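Local coordinates for hydrolase, haloacid dehalogenase-like family (Chlorobaculum tepidum, PDB 2HCF), which is probably a magnesium-dependent hydrolase of the haloacid dehalogenase family, whose natural substrate is not established, at residues A[96-110]-A[217-229]. Residues are numbered along the deposited sequence; the frame is centred on the assembly and turned at random.
Sequences EGVRELLDALSSRSD and NFAETDEVLASIL
L101 and L105 of helix 98-106 pack on helix 221-229 in an apolar helix-helix contact, extended by the loop residue F218, on one side of the central parallel sheet: L101 meets F218, V224 and I228, L105 meets L225 and I228, L101 and L105 also touch F9, and I228 touches V7 and I194. The axes of helices 98-106 and 221-229 approach to 9.7 Å, with 46° between their N-to-C directions. L101 CD2 sits over one face of the F218 ring, 4.1 Å from its centroid and 18° off the normal, a CH-pi contact. Its other methyl, CD1, meets V224 and I228. L105 CD2 is only 3.4 Å from L225 CD1, tighter than usual for two methyls. Such helices flanking a parallel sheet belong to the Rossmann-like core of the HAD fold; the F218 side chain lies about 10 Å from a bound magnesium. No direct hydrogen bond joins the segments, but two waters bridge them: one donates to G97 O and F218 O and accepts from T221 OG1, the other donates to E96 O and accepts from F218 N. At the far end L229 CD1 rests 3.5 Å above the R108 guanidinium plane, while D110 OD2 meets R108 NH2 in that plane (2.9 Å, 161°). A leucine replacing R108 would probably leave the D110 carboxylate without this salt-bridge partner and L229 without its flat cover.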
loop_
_atom_site.group_PDB
_atom_site.type_symbol
_atom_site.label_atom_id
_atom_site.label_comp_id
_atom_site.label_asym_id
_atom_site.label_seq_id
_atom_site.Cartn_x
_atom_site.Cartn_y
_atom_site.Cartn_z
ATOM N N GLU A 96 5.605 -14.029 -4.688
ATOM C CA GLU A 96 5.202 -15.399 -5.043
ATOM C C GLU A 96 3.686 -15.537 -5.051
ATOM O O GLU A 96 3.035 -15.167 -4.081
ATOM C CB GLU A 96 5.820 -16.440 -4.080
ATOM C CG GLU A 96 5.449 -17.883 -4.470
ATOM C CD GLU A 96 6.209 -18.953 -3.692
ATOM O OE1 GLU A 96 6.795 -18.638 -2.637
ATOM O OE2 GLU A 96 6.193 -20.120 -4.150
ATOM N N GLY A 97 3.117 -16.001 -6.153
ATOM C CA GLY A 97 1.677 -16.331 -6.200
ATOM C C GLY A 97 0.703 -15.179 -6.415
ATOM O O GLY A 97 -0.516 -15.375 -6.452
ATOM N N VAL A 98 1.237 -13.973 -6.577
ATOM C CA VAL A 98 0.409 -12.765 -6.616
ATOM C C VAL A 98 -0.539 -12.719 -7.829
ATOM O O VAL A 98 -1.729 -12.459 -7.673
ATOM C CB VAL A 98 1.302 -11.522 -6.564
ATOM C CG1 VAL A 98 0.547 -10.250 -7.034
ATOM C CG2 VAL A 98 1.874 -11.385 -5.175
ATOM N N ARG A 99 -0.025 -12.991 -9.030
ATOM C CA ARG A 99 -0.881 -12.892 -10.220
ATOM C C ARG A 99 -2.000 -13.945 -10.161
ATOM O O ARG A 99 -3.150 -13.656 -10.451
ATOM C CB ARG A 99 -0.089 -12.997 -11.525
ATOM C CG ARG A 99 -0.938 -12.572 -12.760
ATOM C CD ARG A 99 -0.265 -12.766 -14.108
ATOM N NE ARG A 99 1.095 -12.223 -14.150
ATOM C CZ ARG A 99 1.410 -10.954 -14.427
ATOM N NH1 ARG A 99 0.476 -10.043 -14.723
ATOM N NH2 ARG A 99 2.682 -10.594 -14.415
ATOM N N GLU A 100 -1.636 -15.156 -9.730
ATOM C CA GLU A 100 -2.569 -16.262 -9.553
ATOM C C GLU A 100 -3.678 -15.898 -8.562
ATOM O O GLU A 100 -4.840 -16.188 -8.800
ATOM C CB GLU A 100 -1.832 -17.510 -9.058
ATOM C CG GLU A 100 -0.788 -18.082 -10.037
ATOM C CD GLU A 100 0.564 -17.337 -10.050
ATOM O OE1 GLU A 100 0.800 -16.386 -9.249
ATOM O OE2 GLU A 100 1.405 -17.710 -10.900
ATOM N N LEU A 101 -3.306 -15.223 -7.485
ATOM C CA LEU A 101 -4.252 -14.876 -6.436
ATOM C C LEU A 101 -5.222 -13.793 -6.925
ATOM O O LEU A 101 -6.425 -13.841 -6.667
ATOM C CB LEU A 101 -3.503 -14.378 -5.194
ATOM C CG LEU A 101 -4.358 -13.911 -4.009
ATOM C CD1 LEU A 101 -5.303 -15.009 -3.533
ATOM C CD2 LEU A 101 -3.494 -13.406 -2.852
ATOM N N LEU A 102 -4.683 -12.797 -7.618
ATOM C CA LEU A 102 -5.484 -11.699 -8.120
ATOM C C LEU A 102 -6.442 -12.190 -9.210
ATOM O O LEU A 102 -7.583 -11.777 -9.235
ATOM C CB LEU A 102 -4.583 -10.568 -8.616
ATOM C CG LEU A 102 -3.808 -9.799 -7.532
ATOM C CD1 LEU A 102 -2.985 -8.682 -8.105
ATOM C CD2 LEU A 102 -4.714 -9.240 -6.463
ATOM N N ASP A 103 -5.999 -13.091 -10.083
ATOM C CA ASP A 103 -6.907 -13.731 -11.035
ATOM C C ASP A 103 -8.064 -14.463 -10.354
ATOM O O ASP A 103 -9.193 -14.379 -10.819
ATOM C CB ASP A 103 -6.173 -14.773 -11.859
ATOM C CG ASP A 103 -5.348 -14.178 -12.939
ATOM O OD1 ASP A 103 -5.519 -12.963 -13.196
ATOM O OD2 ASP A 103 -4.531 -14.926 -13.543
ATOM N N ALA A 104 -7.747 -15.224 -9.309
ATOM C CA ALA A 104 -8.731 -16.002 -8.564
ATOM C C ALA A 104 -9.780 -15.106 -7.910
ATOM O O ALA A 104 -10.956 -15.455 -7.877
ATOM C CB ALA A 104 -8.042 -16.864 -7.506
ATOM N N LEU A 105 -9.353 -13.957 -7.378
ATOM C CA LEU A 105 -10.253 -13.019 -6.733
ATOM C C LEU A 105 -11.091 -12.207 -7.703
ATOM O O LEU A 105 -12.290 -11.993 -7.482
ATOM C CB LEU A 105 -9.458 -12.064 -5.835
ATOM C CG LEU A 105 -8.888 -12.739 -4.600
ATOM C CD1 LEU A 105 -7.814 -11.861 -4.001
ATOM C CD2 LEU A 105 -9.991 -13.054 -3.555
ATOM N N SER A 106 -10.467 -11.756 -8.781
ATOM C CA SER A 106 -11.099 -10.798 -9.662
ATOM C C SER A 106 -12.166 -11.449 -10.543
ATOM O O SER A 106 -13.060 -10.773 -11.022
ATOM C CB SER A 106 -10.052 -10.101 -10.523
ATOM O OG SER A 106 -9.401 -11.043 -11.346
ATOM N N SER A 107 -12.057 -12.758 -10.740
ATOM C CA SER A 107 -13.040 -13.527 -11.481
ATOM C C SER A 107 -14.350 -13.777 -10.701
ATOM O O SER A 107 -15.356 -14.195 -11.291
ATOM C CB SER A 107 -12.430 -14.865 -11.861
ATOM O OG SER A 107 -12.330 -15.688 -10.719
ATOM N N ARG A 108 -14.333 -13.540 -9.391
ATOM C CA ARG A 108 -15.527 -13.681 -8.558
ATOM C C ARG A 108 -16.369 -12.420 -8.499
ATOM O O ARG A 108 -15.868 -11.368 -8.131
ATOM C CB ARG A 108 -15.118 -14.039 -7.152
ATOM C CG ARG A 108 -14.483 -15.401 -7.058
ATOM C CD ARG A 108 -14.219 -15.732 -5.628
ATOM N NE ARG A 108 -15.443 -15.899 -4.827
ATOM C CZ ARG A 108 -16.029 -17.068 -4.553
ATOM N NH1 ARG A 108 -15.558 -18.210 -5.037
ATOM N NH2 ARG A 108 -17.099 -17.101 -3.778
ATOM N N SER A 109 -17.659 -12.545 -8.827
ATOM C CA SER A 109 -18.612 -11.426 -8.783
ATOM C C SER A 109 -18.852 -10.920 -7.359
ATOM O O SER A 109 -19.079 -9.739 -7.163
ATOM C CB SER A 109 -19.951 -11.842 -9.383
ATOM O OG SER A 109 -20.483 -12.952 -8.658
ATOM N N ASP A 110 -18.771 -11.807 -6.375
ATOM C CA ASP A 110 -18.982 -11.430 -4.968
ATOM C C ASP A 110 -17.783 -10.715 -4.313
ATOM O O ASP A 110 -17.846 -10.378 -3.128
ATOM C CB ASP A 110 -19.324 -12.669 -4.141
ATOM C CG ASP A 110 -18.261 -13.742 -4.236
ATOM O OD1 ASP A 110 -17.782 -14.016 -5.351
ATOM O OD2 ASP A 110 -17.916 -14.331 -3.200
ATOM N N ASN A 217 3.754 -16.667 2.789
ATOM C CA ASN A 217 3.697 -16.115 1.451
ATOM C C ASN A 217 2.382 -16.571 0.810
ATOM O O ASN A 217 1.601 -17.259 1.462
ATOM C CB ASN A 217 4.914 -16.590 0.652
ATOM C CG ASN A 217 5.046 -18.106 0.631
ATOM O OD1 ASN A 217 4.132 -18.805 0.216
ATOM N ND2 ASN A 217 6.192 -18.611 1.074
ATOM N N PHE A 218 2.153 -16.234 -0.458
ATOM C CA PHE A 218 0.887 -16.575 -1.114
ATOM C C PHE A 218 1.058 -17.693 -2.157
ATOM O O PHE A 218 0.309 -17.748 -3.125
ATOM C CB PHE A 218 0.265 -15.350 -1.799
ATOM C CG PHE A 218 -0.129 -14.217 -0.878
ATOM C CD1 PHE A 218 -0.722 -14.445 0.358
ATOM C CD2 PHE A 218 0.024 -12.895 -1.299
ATOM C CE1 PHE A 218 -1.132 -13.369 1.171
ATOM C CE2 PHE A 218 -0.380 -11.824 -0.494
ATOM C CZ PHE A 218 -0.954 -12.075 0.746
ATOM N N ALA A 219 2.027 -18.588 -1.955
ATOM C CA ALA A 219 2.227 -19.724 -2.848
ATOM C C ALA A 219 0.993 -20.595 -3.060
ATOM O O ALA A 219 0.747 -21.021 -4.184
ATOM C CB ALA A 219 3.364 -20.593 -2.338
ATOM N N GLU A 220 0.227 -20.866 -2.001
ATOM C CA GLU A 220 -0.934 -21.787 -2.101
ATOM C C GLU A 220 -2.229 -21.025 -2.379
ATOM O O GLU A 220 -2.984 -20.695 -1.478
ATOM C CB GLU A 220 -1.064 -22.619 -0.832
ATOM C CG GLU A 220 0.211 -23.280 -0.344
ATOM C CD GLU A 220 0.849 -24.267 -1.342
ATOM O OE1 GLU A 220 0.132 -24.874 -2.179
ATOM O OE2 GLU A 220 2.087 -24.452 -1.265
ATOM N N THR A 221 -2.489 -20.751 -3.655
ATOM C CA THR A 221 -3.585 -19.861 -4.047
ATOM C C THR A 221 -4.918 -20.246 -3.416
ATOM O O THR A 221 -5.578 -19.416 -2.814
ATOM C CB THR A 221 -3.702 -19.838 -5.573
ATOM O OG1 THR A 221 -2.397 -19.621 -6.099
ATOM C CG2 THR A 221 -4.615 -18.730 -6.039
ATOM N N ASP A 222 -5.294 -21.517 -3.555
ATOM C CA ASP A 222 -6.554 -22.036 -3.015
ATOM C C ASP A 222 -6.718 -21.755 -1.535
ATOM O O ASP A 222 -7.796 -21.383 -1.104
ATOM C CB ASP A 222 -6.697 -23.545 -3.253
ATOM C CG ASP A 222 -6.738 -23.911 -4.733
ATOM O OD1 ASP A 222 -7.043 -23.027 -5.564
ATOM O OD2 ASP A 222 -6.474 -25.105 -5.071
ATOM N N GLU A 223 -5.660 -21.939 -0.757
ATOM C CA GLU A 223 -5.726 -21.673 0.679
ATOM C C GLU A 223 -5.799 -20.188 1.011
ATOM O O GLU A 223 -6.489 -19.793 1.949
ATOM C CB GLU A 223 -4.550 -22.327 1.396
ATOM C CG GLU A 223 -4.526 -23.825 1.219
ATOM C CD GLU A 223 -5.777 -24.476 1.723
ATOM O OE1 GLU A 223 -6.344 -23.981 2.732
ATOM O OE2 GLU A 223 -6.181 -25.502 1.131
ATOM N N VAL A 224 -5.124 -19.349 0.233
ATOM C CA VAL A 224 -5.214 -17.929 0.492
ATOM C C VAL A 224 -6.646 -17.485 0.174
ATOM O O VAL A 224 -7.238 -16.721 0.908
ATOM C CB VAL A 224 -4.181 -17.071 -0.296
ATOM C CG1 VAL A 224 -4.249 -15.608 0.163
ATOM C CG2 VAL A 224 -2.756 -17.615 -0.176
ATOM N N LEU A 225 -7.194 -17.948 -0.939
ATOM C CA LEU A 225 -8.558 -17.615 -1.313
ATOM C C LEU A 225 -9.555 -18.033 -0.219
ATOM O O LEU A 225 -10.405 -17.241 0.204
ATOM C CB LEU A 225 -8.879 -18.291 -2.650
ATOM C CG LEU A 225 -10.193 -17.902 -3.321
ATOM C CD1 LEU A 225 -10.151 -16.449 -3.818
ATOM C CD2 LEU A 225 -10.481 -18.858 -4.455
ATOM N N ALA A 226 -9.423 -19.266 0.271
ATOM C CA ALA A 226 -10.300 -19.767 1.324
ATOM C C ALA A 226 -10.217 -18.876 2.543
ATOM O O ALA A 226 -11.219 -18.599 3.204
ATOM C CB ALA A 226 -9.929 -21.180 1.697
ATOM N N SER A 227 -9.014 -18.419 2.849
ATOM C CA SER A 227 -8.836 -17.613 4.020
ATOM C C SER A 227 -9.463 -16.232 3.819
ATOM O O SER A 227 -10.021 -15.671 4.747
ATOM C CB SER A 227 -7.362 -17.500 4.349
ATOM O OG SER A 227 -7.206 -16.583 5.384
ATOM N N ILE A 228 -9.405 -15.711 2.591
ATOM C CA ILE A 228 -9.925 -14.368 2.292
ATOM C C ILE A 228 -11.448 -14.345 2.263
ATOM O O ILE A 228 -12.047 -13.475 2.851
ATOM C CB ILE A 228 -9.364 -13.808 0.951
ATOM C CG1 ILE A 228 -7.881 -13.461 1.108
ATOM C CG2 ILE A 228 -10.117 -12.557 0.535
ATOM C CD1 ILE A 228 -7.165 -13.196 -0.250
ATOM N N LEU A 229 -12.069 -15.319 1.611
ATOM C CA LEU A 229 -13.536 -15.341 1.483
ATOM C C LEU A 229 -14.297 -15.694 2.765
ATOM O O LEU A 229 -15.365 -15.132 3.017
ATOM C CB LEU A 229 -13.950 -16.283 0.353
ATOM C CG LEU A 229 -13.351 -15.876 -0.990
ATOM C CD1 LEU A 229 -13.599 -16.969 -2.004
ATOM C CD2 LEU A 229 -13.896 -14.556 -1.479
HETATM O O HOH W 1 3.860 -14.206 -1.770
HETATM O O HOH W 2 -1.429 -17.336 -4.960
#